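Side-chain contacts in CG14216 (Drosophila melanogaster, PDB 3P9Y), which dephosphorylates phosphoserine in the C-terminal domain of RNA polymerase II and so probably takes part in RNA processing and termination: residues 14-17 with 22-25; 118-123 with 140-145; 57-62 with 69-74. The protein carries 2 engineered substitutions. All coordinates share one frame; numbering follows the deposited sequence.

Contact 1 (14-17 with 22-25); sequences VVDS and RSME. Engineered in segment 14-17: Asp-16 (natural residue Cys).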
ATOM      1  N   VAL A  14      -0.898   1.065  -3.861  1.00 15.18           N
ATOM      2  CA  VAL A  14      -0.102   0.316  -2.903  1.00 14.13           C
ATOM      3  C   VAL A  14      -1.068  -0.402  -1.975  1.00 15.55           C
ATOM      4  O   VAL A  14      -2.045   0.187  -1.505  1.00 15.09           O
ATOM      5  CB  VAL A  14       0.820   1.235  -2.091  1.00 15.25           C
ATOM      6  CG1 VAL A  14       1.722   0.408  -1.186  1.00 14.75           C
ATOM      7  CG2 VAL A  14       1.656   2.097  -3.028  1.00 14.60           C
ATOM      8  N   VAL A  15      -0.793  -1.675  -1.715  1.00 14.44           N
ATOM      9  CA  VAL A  15      -1.753  -2.543  -1.060  1.00 14.95           C
ATOM     10  C   VAL A  15      -1.093  -3.351   0.059  1.00 16.31           C
ATOM     11  O   VAL A  15      -0.017  -3.930  -0.123  1.00 14.62           O
ATOM     12  CB  VAL A  15      -2.391  -3.503  -2.089  1.00 16.30           C
ATOM     13  CG1 VAL A  15      -3.511  -4.302  -1.457  1.00 16.88           C
ATOM     14  CG2 VAL A  15      -2.901  -2.716  -3.298  1.00 15.49           C
ATOM     15  N   ASP A  16      -1.737  -3.370   1.220  1.00 16.83           N
ATOM     16  CA  ASP A  16      -1.286  -4.176   2.348  1.00 17.13           C
ATOM     17  C   ASP A  16      -2.491  -4.962   2.862  1.00 18.57           C
ATOM     18  O   ASP A  16      -3.383  -5.301   2.085  1.00 19.35           O
ATOM     19  CB  ASP A  16      -0.687  -3.288   3.446  1.00 16.85           C
ATOM     20  CG  ASP A  16      -1.662  -2.239   3.941  1.00 18.00           C
ATOM     21  OD1 ASP A  16      -2.863  -2.370   3.643  1.00 17.04           O
ATOM     22  OD2 ASP A  16      -1.233  -1.278   4.616  1.00 17.81           O
ATOM     23  N   SER A  17      -2.538  -5.237   4.158  1.00 18.80           N
ATOM     24  CA  SER A  17      -3.656  -5.989   4.715  1.00 21.38           C
ATOM     25  C   SER A  17      -4.794  -5.102   5.224  1.00 21.10           C
ATOM     26  O   SER A  17      -5.936  -5.251   4.791  1.00 22.01           O
ATOM     27  CB  SER A  17      -3.177  -6.912   5.832  1.00 22.16           C
ATOM     28  OG  SER A  17      -4.222  -7.782   6.229  1.00 25.69           O
ATOM     29  N   ARG A  22       1.649   0.040   6.433  1.00 17.52           N
ATOM     30  CA  ARG A  22       2.594  -0.020   5.318  1.00 16.55           C
ATOM     31  C   ARG A  22       2.108   0.694   4.056  1.00 15.43           C
ATOM     32  O   ARG A  22       2.866   1.440   3.433  1.00 15.17           O
ATOM     33  CB  ARG A  22       2.934  -1.481   5.009  1.00 17.46           C
ATOM     34  CG  ARG A  22       3.782  -2.161   6.089  1.00 17.25           C
ATOM     35  CD  ARG A  22       3.793  -3.688   5.933  1.00 18.17           C
ATOM     36  NE  ARG A  22       2.459  -4.264   6.107  1.00 18.10           N
ATOM     37  CZ  ARG A  22       2.155  -5.544   5.906  1.00 18.48           C
ATOM     38  NH1 ARG A  22       3.086  -6.402   5.516  1.00 18.77           N
ATOM     39  NH2 ARG A  22       0.914  -5.965   6.098  1.00 18.59           N
ATOM     40  N   SER A  23       0.856   0.472   3.669  1.00 15.20           N
ATOM     41  CA  SER A  23       0.336   1.082   2.447  1.00 15.62           C
ATOM     42  C   SER A  23       0.185   2.590   2.604  1.00 15.42           C
ATOM     43  O   SER A  23       0.313   3.334   1.640  1.00 15.15           O
ATOM     44  CB  SER A  23      -1.014   0.478   2.056  1.00 16.16           C
ATOM     45  OG  SER A  23      -2.045   0.909   2.928  1.00 17.37           O
ATOM     46  N   MET A  24      -0.088   3.042   3.818  1.00 15.98           N
ATOM     47  CA  MET A  24      -0.331   4.461   4.054  1.00 16.46           C
ATOM     48  C   MET A  24       0.970   5.252   4.141  1.00 16.03           C
ATOM     49  O   MET A  24       1.029   6.402   3.726  1.00 15.56           O
ATOM     50  CB  MET A  24      -1.168   4.648   5.319  1.00 17.64           C
ATOM     51  CG  MET A  24      -2.586   4.125   5.158  1.00 18.06           C
ATOM     52  SD  MET A  24      -3.433   4.921   3.776  1.00 18.59           S
ATOM     53  CE  MET A  24      -3.981   6.436   4.563  1.00 19.53           C
ATOM     54  N   GLU A  25       2.007   4.629   4.680  1.00 15.66           N
ATOM     55  CA  GLU A  25       3.329   5.228   4.689  1.00 16.35           C
ATOM     56  C   GLU A  25       3.792   5.411   3.243  1.00 16.85           C
ATOM     57  O   GLU A  25       4.298   6.475   2.868  1.00 15.75           O
ATOM     58  CB  GLU A  25       4.295   4.323   5.447  1.00 17.01           C
ATOM     59  CG  GLU A  25       5.583   4.989   5.858  1.00 20.45           C
ATOM     60  CD  GLU A  25       5.379   6.010   6.959  1.00 21.40           C
ATOM     61  OE1 GLU A  25       5.625   7.200   6.699  1.00 23.47           O
ATOM     62  OE2 GLU A  25       4.959   5.628   8.075  1.00 22.61           O
TER
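Asp-16 and Ser-23 join the end of strand 11-16 to the first turn of helix 22-32 through polar atoms. Asp-16 is engineered in place of the natural cysteine, at the Cys position of the CX5R phosphatase loop of LMW PTP-like enzymes; Arg-22 is the arginine of that motif. Ser-23 N donates to Asp-16 OD2 at 2.9 Å and 157°, approaching from above the carboxylate plane. Ser-23 OG lies 2.9 Å from the same OD2, but its single proton also has Asn-19 OD1 as a possible acceptor. The other carboxylate oxygen, OD1, accepts from Asn-19 N within the loop.

Apolar packing is slight: Val-14 CG1 rests 3.9 Å from Ser-23 CA, brought there by a chi1 of -175°.

Arg-22, its chain bent at chi3 (-63°), passes obliquely by the strand end, with NH2 4.1 Å from Asp-16 CB. Its NE and Ser-17 N both hydrogen-bond a modified side chain of the bound peptide, while NH1 forms a salt bridge with Glu-116.

Strand 11-16 runs between parallel strands 36-41 and 111-114; beyond the contact, Met-24 packs on helix 85-95 and Glu-25 on helix 149-167.

Contact 2 (118-123 with 140-145); sequences RVYDLV and VLNVDV. With IMD (imidazole), chain I.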
ATOM      1  N   ARG A 118       1.403 -12.717   0.861  1.00 19.93           N
ATOM      2  CA  ARG A 118       0.010 -13.048   1.131  1.00 22.42           C
ATOM      3  C   ARG A 118      -0.910 -12.025   0.485  1.00 20.61           C
ATOM      4  O   ARG A 118      -1.948 -12.378  -0.072  1.00 20.12           O
ATOM      5  CB  ARG A 118      -0.253 -13.138   2.634  1.00 27.58           C
ATOM      6  CG  ARG A 118       0.083 -14.500   3.216  1.00 35.57           C
ATOM      7  CD  ARG A 118      -0.009 -14.509   4.731  1.00 43.78           C
ATOM      8  NE  ARG A 118       0.127 -15.856   5.281  1.00 48.31           N
ATOM      9  CZ  ARG A 118      -0.895 -16.644   5.609  1.00 53.05           C
ATOM     10  NH1 ARG A 118      -2.146 -16.231   5.449  1.00 51.14           N
ATOM     11  NH2 ARG A 118      -0.664 -17.854   6.104  1.00 55.52           N
ATOM     12  N   VAL A 119      -0.520 -10.755   0.546  1.00 18.67           N
ATOM     13  CA  VAL A 119      -1.312  -9.692  -0.064  1.00 18.13           C
ATOM     14  C   VAL A 119      -1.192  -9.770  -1.583  1.00 17.84           C
ATOM     15  O   VAL A 119      -2.176  -9.637  -2.299  1.00 17.47           O
ATOM     16  CB  VAL A 119      -0.867  -8.306   0.439  1.00 18.44           C
ATOM     17  CG1 VAL A 119      -1.550  -7.188  -0.352  1.00 15.92           C
ATOM     18  CG2 VAL A 119      -1.159  -8.178   1.930  1.00 18.66           C
ATOM     19  N   TYR A 120       0.028  -9.984  -2.056  1.00 17.49           N
ATOM     20  CA  TYR A 120       0.295 -10.216  -3.466  1.00 18.29           C
ATOM     21  C   TYR A 120      -0.668 -11.263  -4.039  1.00 19.01           C
ATOM     22  O   TYR A 120      -1.297 -11.033  -5.064  1.00 17.84           O
ATOM     23  CB  TYR A 120       1.732 -10.696  -3.623  1.00 17.12           C
ATOM     24  CG  TYR A 120       2.170 -11.008  -5.035  1.00 17.07           C
ATOM     25  CD1 TYR A 120       2.430  -9.994  -5.946  1.00 16.60           C
ATOM     26  CD2 TYR A 120       2.381 -12.320  -5.440  1.00 17.78           C
ATOM     27  CE1 TYR A 120       2.859 -10.282  -7.232  1.00 16.77           C
ATOM     28  CE2 TYR A 120       2.807 -12.616  -6.717  1.00 16.78           C
ATOM     29  CZ  TYR A 120       3.045 -11.598  -7.609  1.00 16.27           C
ATOM     30  OH  TYR A 120       3.474 -11.898  -8.878  1.00 16.43           O
ATOM     31  N   ASP A 121      -0.778 -12.401  -3.362  1.00 19.11           N
ATOM     32  CA  ASP A 121      -1.616 -13.500  -3.827  1.00 21.71           C
ATOM     33  C   ASP A 121      -3.091 -13.129  -3.867  1.00 21.75           C
ATOM     34  O   ASP A 121      -3.794 -13.494  -4.800  1.00 22.63           O
ATOM     35  CB  ASP A 121      -1.428 -14.725  -2.935  1.00 22.94           C
ATOM     36  CG  ASP A 121      -0.110 -15.420  -3.179  1.00 22.95           C
ATOM     37  OD1 ASP A 121       0.483 -15.209  -4.255  1.00 23.21           O
ATOM     38  OD2 ASP A 121       0.336 -16.171  -2.297  1.00 23.00           O
ATOM     39  N   LEU A 122      -3.559 -12.417  -2.851  1.00 20.65           N
ATOM     40  CA  LEU A 122      -4.959 -12.014  -2.800  1.00 21.75           C
ATOM     41  C   LEU A 122      -5.264 -11.039  -3.933  1.00 21.86           C
ATOM     42  O   LEU A 122      -6.318 -11.115  -4.566  1.00 21.76           O
ATOM     43  CB  LEU A 122      -5.288 -11.386  -1.442  1.00 21.62           C
ATOM     44  CG  LEU A 122      -5.328 -12.380  -0.277  1.00 22.52           C
ATOM     45  CD1 LEU A 122      -5.380 -11.664   1.061  1.00 22.93           C
ATOM     46  CD2 LEU A 122      -6.519 -13.329  -0.422  1.00 24.53           C
ATOM     47  N   VAL A 123      -4.331 -10.129  -4.190  1.00 20.07           N
ATOM     48  CA  VAL A 123      -4.482  -9.163  -5.262  1.00 19.03           C
ATOM     49  C   VAL A 123      -4.537  -9.881  -6.607  1.00 21.54           C
ATOM     50  O   VAL A 123      -5.403  -9.600  -7.428  1.00 21.25           O
ATOM     51  CB  VAL A 123      -3.319  -8.142  -5.262  1.00 19.56           C
ATOM     52  CG1 VAL A 123      -3.266  -7.386  -6.577  1.00 17.27           C
ATOM     53  CG2 VAL A 123      -3.450  -7.175  -4.079  1.00 17.66           C
ATOM     54  N   VAL A 140       1.571  -6.139 -11.348  1.00 15.36           N
ATOM     55  CA  VAL A 140       1.548  -6.312  -9.903  1.00 15.07           C
ATOM     56  C   VAL A 140       2.961  -6.654  -9.432  1.00 16.01           C
ATOM     57  O   VAL A 140       3.594  -7.581  -9.943  1.00 15.60           O
ATOM     58  CB  VAL A 140       0.536  -7.402  -9.483  1.00 15.84           C
ATOM     59  CG1 VAL A 140       0.394  -7.452  -7.976  1.00 14.42           C
ATOM     60  CG2 VAL A 140      -0.818  -7.128 -10.127  1.00 15.63           C
ATOM     61  N   LEU A 141       3.461  -5.880  -8.471  1.00 15.04           N
ATOM     62  CA  LEU A 141       4.820  -6.032  -7.975  1.00 14.05           C
ATOM     63  C   LEU A 141       4.801  -6.162  -6.462  1.00 15.19           C
ATOM     64  O   LEU A 141       4.192  -5.342  -5.777  1.00 14.38           O
ATOM     65  CB  LEU A 141       5.651  -4.807  -8.356  1.00 14.78           C
ATOM     66  CG  LEU A 141       5.702  -4.463  -9.844  1.00 15.53           C
ATOM     67  CD1 LEU A 141       6.274  -3.066 -10.051  1.00 16.97           C
ATOM     68  CD2 LEU A 141       6.519  -5.506 -10.600  1.00 14.88           C
ATOM     69  N   ASN A 142       5.460  -7.188  -5.932  1.00 14.81           N
ATOM     70  CA  ASN A 142       5.541  -7.347  -4.488  1.00 15.65           C
ATOM     71  C   ASN A 142       6.904  -6.951  -3.974  1.00 15.32           C
ATOM     72  O   ASN A 142       7.925  -7.429  -4.462  1.00 14.72           O
ATOM     73  CB  ASN A 142       5.258  -8.784  -4.056  1.00 15.23           C
ATOM     74  CG  ASN A 142       5.225  -8.930  -2.545  1.00 16.36           C
ATOM     75  OD1 ASN A 142       4.255  -8.544  -1.890  1.00 15.31           O
ATOM     76  ND2 ASN A 142       6.295  -9.475  -1.983  1.00 16.68           N
ATOM     77  N   VAL A 143       6.904  -6.072  -2.980  1.00 15.51           N
ATOM     78  CA  VAL A 143       8.114  -5.660  -2.298  1.00 15.43           C
ATOM     79  C   VAL A 143       7.871  -5.835  -0.802  1.00 16.51           C
ATOM     80  O   VAL A 143       7.074  -5.113  -0.212  1.00 16.47           O
ATOM     81  CB  VAL A 143       8.452  -4.192  -2.586  1.00 16.95           C
ATOM     82  CG1 VAL A 143       9.715  -3.788  -1.843  1.00 17.09           C
ATOM     83  CG2 VAL A 143       8.617  -3.962  -4.087  1.00 18.54           C
ATOM     84  N   ASP A 144       8.556  -6.799  -0.195  1.00 16.94           N
ATOM     85  CA  ASP A 144       8.343  -7.115   1.213  1.00 17.61           C
ATOM     86  C   ASP A 144       8.638  -5.938   2.128  1.00 17.19           C
ATOM     87  O   ASP A 144       9.728  -5.368   2.094  1.00 16.44           O
ATOM     88  CB  ASP A 144       9.210  -8.299   1.626  1.00 18.55           C
ATOM     89  CG  ASP A 144       8.665  -9.610   1.117  1.00 22.64           C
ATOM     90  OD1 ASP A 144       7.449  -9.675   0.827  1.00 21.83           O
ATOM     91  OD2 ASP A 144       9.445 -10.579   1.014  1.00 26.16           O
ATOM     92  N   VAL A 145       7.650  -5.593   2.946  1.00 17.72           N
ATOM     93  CA  VAL A 145       7.798  -4.566   3.967  1.00 16.97           C
ATOM     94  C   VAL A 145       7.426  -5.158   5.322  1.00 17.63           C
ATOM     95  O   VAL A 145       6.300  -5.609   5.522  1.00 17.10           O
ATOM     96  CB  VAL A 145       6.877  -3.363   3.694  1.00 17.90           C
ATOM     97  CG1 VAL A 145       7.115  -2.268   4.728  1.00 17.29           C
ATOM     98  CG2 VAL A 145       7.093  -2.818   2.273  1.00 16.44           C
TER
HETATM   99  N1  IMD I 196      -0.960 -16.241  -6.763  1.00 29.97           N
HETATM  100  C2  IMD I 196      -2.244 -15.821  -6.772  1.00 27.99           C
HETATM  101  N3  IMD I 196      -2.820 -16.223  -7.927  1.00 31.82           N
HETATM  102  C4  IMD I 196      -1.900 -16.898  -8.648  1.00 32.21           C
HETATM  103  C5  IMD I 196      -0.725 -16.913  -7.912  1.00 31.73           C
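A beta-alpha-beta unit of the LMW PTP-like fold, made of strand 111-114, helix 117-128 and strand 137-142, packs its helix against its second strand here, chiefly through Tyr-120 and Val-140. Segments 118-123 and 140-142 run nearly antiparallel, at 167°, with their axes 8.8 Å apart, as expected where a helix returns over parallel strands.

Tyr-120 is the main bridge. With CG opposite the backbone N (chi1 179°), its ring reaches from the helix across to the strand, where one side of it meets two residues in turn. CD1 lies 3.6 Å from Asn-142 CB, and CE1 lies 3.8 Å from Val-140 CG1. Both carbons approach the ring obliquely, whereas the carbonyl oxygen of Val-140 stands at the ring edge, in its plane. Beyond the strand, the phenol OH hydrogen-bonds Ser-194 OG on the antiparallel neighbour 192-197, so the ring is anchored at its far end as well as packed along its side. One turn further along the helix, Val-123 adds a purely apolar contact, and Thr-114 of the first strand touches both Tyr-120 and Val-123.

Asp-121 OD1 accepts a hydrogen bond from N1 of an imidazole, probably from the crystallisation liquor (3.1 Å). The same Val-140 CG1 that touches the tyrosine ring also meets Val-123 CG1 at 3.9 Å.

Contact 3 (57-62 with 69-74); sequences NVYEFG and YRDLES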
ATOM      1  N   ASN A  57      -7.855  -4.672  18.105  1.00 33.76           N
ATOM      2  CA  ASN A  57      -8.945  -3.763  17.792  1.00 31.95           C
ATOM      3  C   ASN A  57      -9.345  -3.931  16.330  1.00 32.50           C
ATOM      4  O   ASN A  57      -8.590  -3.568  15.431  1.00 32.39           O
ATOM      5  CB  ASN A  57      -8.528  -2.322  18.067  1.00 32.58           C
ATOM      6  CG  ASN A  57      -8.049  -2.120  19.490  1.00 35.08           C
ATOM      7  OD1 ASN A  57      -8.846  -2.083  20.428  1.00 35.32           O
ATOM      8  ND2 ASN A  57      -6.740  -1.988  19.656  1.00 34.24           N
ATOM      9  N   VAL A  58     -10.535  -4.478  16.100  1.00 31.36           N
ATOM     10  CA  VAL A  58     -10.968  -4.846  14.757  1.00 30.50           C
ATOM     11  C   VAL A  58     -12.146  -3.992  14.309  1.00 31.78           C
ATOM     12  O   VAL A  58     -13.103  -3.793  15.057  1.00 32.47           O
ATOM     13  CB  VAL A  58     -11.381  -6.335  14.703  1.00 32.66           C
ATOM     14  CG1 VAL A  58     -11.782  -6.735  13.294  1.00 34.96           C
ATOM     15  CG2 VAL A  58     -10.250  -7.218  15.210  1.00 32.83           C
ATOM     16  N   TYR A  59     -12.071  -3.490  13.081  1.00 30.57           N
ATOM     17  CA  TYR A  59     -13.120  -2.648  12.522  1.00 30.63           C
ATOM     18  C   TYR A  59     -13.411  -3.080  11.099  1.00 31.68           C
ATOM     19  O   TYR A  59     -12.626  -3.805  10.490  1.00 30.95           O
ATOM     20  CB  TYR A  59     -12.684  -1.182  12.523  1.00 30.76           C
ATOM     21  CG  TYR A  59     -12.114  -0.719  13.841  1.00 31.45           C
ATOM     22  CD1 TYR A  59     -12.902  -0.050  14.764  1.00 31.75           C
ATOM     23  CD2 TYR A  59     -10.785  -0.957  14.162  1.00 31.19           C
ATOM     24  CE1 TYR A  59     -12.383   0.370  15.971  1.00 31.88           C
ATOM     25  CE2 TYR A  59     -10.258  -0.542  15.361  1.00 31.77           C
ATOM     26  CZ  TYR A  59     -11.059   0.122  16.262  1.00 32.86           C
ATOM     27  OH  TYR A  59     -10.528   0.533  17.461  1.00 33.20           O
ATOM     28  N   GLU A  60     -14.541  -2.629  10.569  1.00 30.57           N
ATOM     29  CA  GLU A  60     -14.902  -2.920   9.193  1.00 33.18           C
ATOM     30  C   GLU A  60     -14.235  -1.895   8.292  1.00 31.31           C
ATOM     31  O   GLU A  60     -13.987  -0.768   8.713  1.00 30.84           O
ATOM     32  CB  GLU A  60     -16.422  -2.851   9.011  1.00 34.26           C
ATOM     33  CG  GLU A  60     -17.203  -3.886   9.818  1.00 38.11           C
ATOM     34  CD  GLU A  60     -17.014  -5.302   9.301  1.00 44.30           C
ATOM     35  OE1 GLU A  60     -16.921  -5.486   8.068  1.00 42.81           O
ATOM     36  OE2 GLU A  60     -16.967  -6.234  10.133  1.00 50.98           O
ATOM     37  N   PHE A  61     -13.936  -2.280   7.057  1.00 29.20           N
ATOM     38  CA  PHE A  61     -13.465  -1.314   6.084  1.00 26.88           C
ATOM     39  C   PHE A  61     -14.576  -0.298   5.886  1.00 29.16           C
ATOM     40  O   PHE A  61     -15.751  -0.657   5.866  1.00 30.54           O
ATOM     41  CB  PHE A  61     -13.096  -1.998   4.770  1.00 26.19           C
ATOM     42  CG  PHE A  61     -11.731  -2.622   4.780  1.00 25.51           C
ATOM     43  CD1 PHE A  61     -10.620  -1.893   4.384  1.00 23.89           C
ATOM     44  CD2 PHE A  61     -11.555  -3.929   5.197  1.00 26.37           C
ATOM     45  CE1 PHE A  61      -9.362  -2.459   4.394  1.00 23.39           C
ATOM     46  CE2 PHE A  61     -10.301  -4.503   5.214  1.00 26.44           C
ATOM     47  CZ  PHE A  61      -9.199  -3.767   4.811  1.00 24.46           C
ATOM     48  N   GLY A  62     -14.210   0.973   5.764  1.00 27.32           N
ATOM     49  CA  GLY A  62     -15.197   2.032   5.673  1.00 28.05           C
ATOM     50  C   GLY A  62     -15.319   2.823   6.962  1.00 27.63           C
ATOM     51  O   GLY A  62     -15.808   3.948   6.950  1.00 31.10           O
ATOM     52  N   TYR A  69      -9.700   6.450  15.715  1.00 30.60           N
ATOM     53  CA  TYR A  69      -8.868   7.284  16.576  1.00 32.15           C
ATOM     54  C   TYR A  69      -9.584   7.601  17.887  1.00 34.17           C
ATOM     55  O   TYR A  69      -9.024   7.431  18.967  1.00 33.62           O
ATOM     56  CB  TYR A  69      -8.535   8.590  15.853  1.00 30.68           C
ATOM     57  CG  TYR A  69      -7.608   9.511  16.611  1.00 31.81           C
ATOM     58  CD1 TYR A  69      -6.273   9.631  16.251  1.00 31.24           C
ATOM     59  CD2 TYR A  69      -8.067  10.273  17.679  1.00 35.08           C
ATOM     60  CE1 TYR A  69      -5.419  10.477  16.932  1.00 31.83           C
ATOM     61  CE2 TYR A  69      -7.217  11.124  18.371  1.00 33.44           C
ATOM     62  CZ  TYR A  69      -5.894  11.222  17.989  1.00 33.71           C
ATOM     63  OH  TYR A  69      -5.036  12.063  18.665  1.00 34.59           O
ATOM     64  N   ARG A  70     -10.823   8.074  17.780  1.00 35.10           N
ATOM     65  CA  ARG A  70     -11.626   8.403  18.951  1.00 38.28           C
ATOM     66  C   ARG A  70     -11.823   7.165  19.806  1.00 37.08           C
ATOM     67  O   ARG A  70     -11.748   7.227  21.031  1.00 38.11           O
ATOM     68  CB  ARG A  70     -12.987   8.957  18.530  1.00 42.73           C
ATOM     69  CG  ARG A  70     -12.944  10.382  18.011  1.00 49.95           C
ATOM     70  CD  ARG A  70     -14.252  10.763  17.333  1.00 60.87           C
ATOM     71  NE  ARG A  70     -14.298  12.182  16.987  1.00 74.30           N
ATOM     72  CZ  ARG A  70     -14.822  13.130  17.761  1.00 86.33           C
ATOM     73  NH1 ARG A  70     -15.357  12.822  18.936  1.00 86.48           N
ATOM     74  NH2 ARG A  70     -14.814  14.392  17.356  1.00 92.69           N
ATOM     75  N   ASP A  71     -12.061   6.037  19.146  1.00 36.21           N
ATOM     76  CA  ASP A  71     -12.318   4.780  19.833  1.00 37.03           C
ATOM     77  C   ASP A  71     -11.157   4.383  20.741  1.00 38.71           C
ATOM     78  O   ASP A  71     -11.361   4.013  21.897  1.00 39.14           O
ATOM     79  CB  ASP A  71     -12.571   3.670  18.817  1.00 36.91           C
ATOM     80  CG  ASP A  71     -13.056   2.393  19.465  1.00 38.54           C
ATOM     81  OD1 ASP A  71     -14.000   2.465  20.278  1.00 41.42           O
ATOM     82  OD2 ASP A  71     -12.495   1.321  19.161  1.00 36.67           O
ATOM     83  N   LEU A  72      -9.939   4.460  20.215  1.00 36.89           N
ATOM     84  CA  LEU A  72      -8.763   4.042  20.965  1.00 36.87           C
ATOM     85  C   LEU A  72      -8.392   5.086  22.011  1.00 38.77           C
ATOM     86  O   LEU A  72      -7.812   4.761  23.046  1.00 39.63           O
ATOM     87  CB  LEU A  72      -7.580   3.810  20.023  1.00 36.36           C
ATOM     88  CG  LEU A  72      -7.758   2.731  18.950  1.00 35.64           C
ATOM     89  CD1 LEU A  72      -6.487   2.593  18.129  1.00 32.57           C
ATOM     90  CD2 LEU A  72      -8.141   1.395  19.573  1.00 37.06           C
ATOM     91  N   GLU A  73      -8.724   6.340  21.733  1.00 38.35           N
ATOM     92  CA  GLU A  73      -8.396   7.433  22.636  1.00 39.71           C
ATOM     93  C   GLU A  73      -9.172   7.286  23.938  1.00 40.90           C
ATOM     94  O   GLU A  73      -8.620   7.447  25.026  1.00 42.14           O
ATOM     95  CB  GLU A  73      -8.719   8.775  21.979  1.00 39.67           C
ATOM     96  CG  GLU A  73      -8.189   9.977  22.738  1.00 40.38           C
ATOM     97  CD  GLU A  73      -8.490  11.287  22.038  1.00 41.11           C
ATOM     98  OE1 GLU A  73      -9.509  11.359  21.314  1.00 39.65           O
ATOM     99  OE2 GLU A  73      -7.708  12.246  22.213  1.00 40.10           O
ATOM    100  N   SER A  74     -10.458   6.968  23.818  1.00 41.70           N
ATOM    101  CA  SER A  74     -11.315   6.800  24.983  1.00 41.91           C
ATOM    102  C   SER A  74     -10.983   5.501  25.709  1.00 42.73           C
ATOM    103  O   SER A  74     -11.105   5.422  26.928  1.00 42.92           O
ATOM    104  CB  SER A  74     -12.791   6.825  24.578  1.00 41.14           C
ATOM    105  OG  SER A  74     -13.100   5.761  23.697  1.00 42.41           O
TER
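Tyr-59 and Asp-71 meet in a short hydrogen bond, the phenol OH donating to Asp-71 OD2 at 2.7 Å. The carboxylate oxygen sits at the edge of the ring and in its plane, and offers its anti lone pair, the one pointing away from OD1; the ring and carboxylate planes are almost perpendicular (88°). The chi1 of Asp-71, -171°, places its carboxyl opposite the backbone N, where OD2 can meet the phenol. Leu-72 CD2 fills the space beside this bond: it lies 3.3 Å from Tyr-59 OH and 3.5 Å from Asn-57 CG, nearly equidistant from the amide's OD1 and ND2. One methyl thus touches two strand side chains that project toward the same helix.

The strand, 57-59, pairs antiparallel with 46-48 in a small two-stranded sheet separate from the central one, and helix 65-82 packs along it, its segment 69-74 running nearly antiparallel to the strand at 155°. A phenylalanine here in place of Tyr-59 would lack the hydroxyl, and the Asp-71 carboxylate, losing its tie to the strand, would probably be freer to turn toward its lysine partner.

That partner is Lys-75, one turn along the helix, which forms a salt bridge with the same OD2, so two groups grip this oxygen. Ser-74 OG donates back to the carbonyl oxygen of Asp-71 at 3.1 Å, from above the carbonyl plane. On the strand side, Asn-57 ND2 hydrogen-bonds Tyr-80 OH, further along the helix. Leu-72 is backed by Leu-85 and Leu-89 of helix 85-95 and by Leu-48 of the partner strand.

How the contacts relate
From the N terminus, contact 1 comes first and closes the four-residue loop between strand 11-16 and helix 22-32. Contact 3 follows, joining the small two-stranded sheet to helix 65-82 across a six-residue connection. Contact 2 closes last, over 16 residues, within the unit that leads from strand 111-114 to 137-142. The three lie in series, neither nesting nor crossing. Contacts 1 and 2 reach the same central sheet and touch, Val-119 CG1 packing on the carbonyl oxygen of Val-15. Contact 3 is peripheral: Phe-61 CZ reaches Ser-17 O of contact 1, whereas its nearest atoms to contact 2 are about 10 Å away.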